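Local atomic coordinates of angiotensin-converting enzyme (PDB entry 6S1Z), a protein that is a mosquito zinc peptidase of the angiotensin-converting enzyme family, probably trimming short peptides from their C-terminal end. Residues T397-K402 and N529-Q534. Residues are numbered along the deposited sequence; the frame is centred on the assembly and turned at random.
Sequences TPKHLK and NCDIYQ
At the edge of the imidazole ring of His-400, ND1 meets the carboxylate of Asp-531: OD1 of Asp-531 lies almost in the ring plane, 3.0 Å from ND1 of His-400. ND1 is the donor, with an N-H...O angle of 153°, yet seen from the acid the approach is less regular, because the donor sits well above the carboxylate plane and the two planes are turned 62° apart. Further round the ring, CE1 of His-400 reaches over one face of Tyr-533, 3.9 Å from its CG; the rings of His-400 and Tyr-533 meet obliquely, their centroids 5.1 Å apart. CG of Gln-534 lies over the opposite face of the tyrosine ring, toward the rim, while Phe-296 lies parallel to the imidazole and also meets Tyr-533.

The contact is an instance of a short helix fastened to an irregular loop by a His-carboxylate hydrogen bond. Helix 398-402 follows directly on helix 381-396, which probably supplies the third protein ligand of the zinc in this largely helical peptidase fold, the HExxH motif being on helix 349-368; the opposing loop leads from helix 495-514 to helix 536-548 and is tied back to the former by the Cys-530 to Cys-512 disulfide. Thr-397 occupies the N-cap position, and its two branches divide the work: CG2 packs 3.6 Å from the carbonyl carbon of Asn-529, whereas OG1 faces CB of Asp-531. Lys-399 passes obliquely across that same methylene, its CD 3.5 Å from CB of Asp-531, and bends at chi3 toward the loop. With CG anti to its own N (chi1 165°), Asp-531 directs its carboxylate at the helix, where OD2 also forms a salt bridge with Lys-403, a second partner that would be expected to stabilise the negative charge.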
# COMPACT_ATOMS: atom_id res chain seq x y z
N THR A 397 18.93 -4.10 3.03
CA THR A 397 20.26 -4.11 3.62
C THR A 397 21.30 -4.52 2.59
O THR A 397 21.04 -5.39 1.75
CB THR A 397 20.31 -5.07 4.81
OG1 THR A 397 19.90 -6.38 4.37
CG2 THR A 397 19.40 -4.60 5.92
N PRO A 398 22.50 -3.92 2.62
CA PRO A 398 23.56 -4.40 1.72
C PRO A 398 23.92 -5.85 1.97
O PRO A 398 24.20 -6.59 1.02
CB PRO A 398 24.74 -3.46 2.05
CG PRO A 398 24.13 -2.30 2.74
CD PRO A 398 22.96 -2.82 3.48
N LYS A 399 23.93 -6.26 3.24
CA LYS A 399 24.20 -7.64 3.61
C LYS A 399 23.49 -8.63 2.70
O LYS A 399 24.12 -9.53 2.13
CB LYS A 399 23.76 -7.84 5.07
CG LYS A 399 24.62 -8.79 5.88
CD LYS A 399 23.86 -9.24 7.12
CE LYS A 399 24.54 -8.87 8.42
NZ LYS A 399 23.74 -9.37 9.58
N HIS A 400 22.18 -8.47 2.53
CA HIS A 400 21.41 -9.36 1.66
C HIS A 400 21.64 -9.06 0.19
O HIS A 400 21.63 -9.97 -0.64
CB HIS A 400 19.92 -9.25 1.99
CG HIS A 400 19.07 -10.29 1.31
ND1 HIS A 400 18.33 -11.22 2.02
CD2 HIS A 400 18.85 -10.55 0.00
CE1 HIS A 400 17.68 -12.00 1.17
NE2 HIS A 400 17.98 -11.61 -0.06
N LEU A 401 21.85 -7.78 -0.16
CA LEU A 401 22.16 -7.44 -1.54
C LEU A 401 23.58 -7.83 -1.92
O LEU A 401 23.86 -8.05 -3.10
CB LEU A 401 21.96 -5.94 -1.77
CG LEU A 401 20.58 -5.37 -1.40
CD1 LEU A 401 20.57 -3.86 -1.59
CD2 LEU A 401 19.48 -6.02 -2.21
N LYS A 402 24.48 -7.90 -0.94
CA LYS A 402 25.85 -8.30 -1.22
C LYS A 402 25.96 -9.79 -1.48
O LYS A 402 26.84 -10.23 -2.23
CB LYS A 402 26.77 -7.89 -0.07
CG LYS A 402 27.59 -6.63 -0.34
CD LYS A 402 28.72 -6.49 0.68
CE LYS A 402 29.71 -5.41 0.28
NZ LYS A 402 31.07 -5.65 0.85
N ASN A 529 20.65 -2.89 9.67
CA ASN A 529 21.42 -3.79 8.81
C ASN A 529 21.08 -5.25 9.06
O ASN A 529 21.87 -6.14 8.72
CB ASN A 529 22.92 -3.56 9.01
CG ASN A 529 23.36 -2.18 8.56
OD1 ASN A 529 22.54 -1.29 8.32
ND2 ASN A 529 24.67 -2.00 8.42
N CYS A 530 19.91 -5.53 9.64
CA CYS A 530 19.50 -6.89 9.99
C CYS A 530 18.98 -7.59 8.74
O CYS A 530 17.84 -7.38 8.32
CB CYS A 530 18.45 -6.86 11.09
SG CYS A 530 17.42 -8.34 11.13
N ASP A 531 19.81 -8.45 8.15
CA ASP A 531 19.39 -9.33 7.07
C ASP A 531 19.00 -10.68 7.66
O ASP A 531 19.80 -11.31 8.35
CB ASP A 531 20.50 -9.51 6.04
CG ASP A 531 20.26 -10.67 5.10
OD1 ASP A 531 19.09 -11.07 4.92
OD2 ASP A 531 21.24 -11.19 4.53
N ILE A 532 17.77 -11.12 7.38
CA ILE A 532 17.28 -12.37 7.94
C ILE A 532 17.00 -13.37 6.82
O ILE A 532 15.85 -13.74 6.57
CB ILE A 532 16.01 -12.14 8.79
CG1 ILE A 532 14.91 -11.47 7.96
CG2 ILE A 532 16.34 -11.27 9.98
CD1 ILE A 532 13.55 -12.11 8.15
N TYR A 533 18.06 -13.82 6.15
CA TYR A 533 17.95 -14.88 5.16
C TYR A 533 18.33 -16.20 5.80
O TYR A 533 19.24 -16.26 6.63
CB TYR A 533 18.85 -14.60 3.95
CG TYR A 533 18.53 -15.44 2.72
CD1 TYR A 533 17.22 -15.81 2.43
CD2 TYR A 533 19.53 -15.86 1.86
CE1 TYR A 533 16.93 -16.57 1.32
CE2 TYR A 533 19.24 -16.62 0.74
CZ TYR A 533 17.94 -16.98 0.48
OH TYR A 533 17.64 -17.73 -0.63
N GLN A 534 17.61 -17.26 5.43
CA GLN A 534 17.89 -18.61 5.91
C GLN A 534 17.56 -18.78 7.39
O GLN A 534 18.22 -19.55 8.09
CB GLN A 534 19.35 -19.00 5.65
CG GLN A 534 19.81 -18.78 4.22
CD GLN A 534 20.96 -17.80 4.11
OE1 GLN A 534 21.04 -16.83 4.87
NE2 GLN A 534 21.87 -18.04 3.17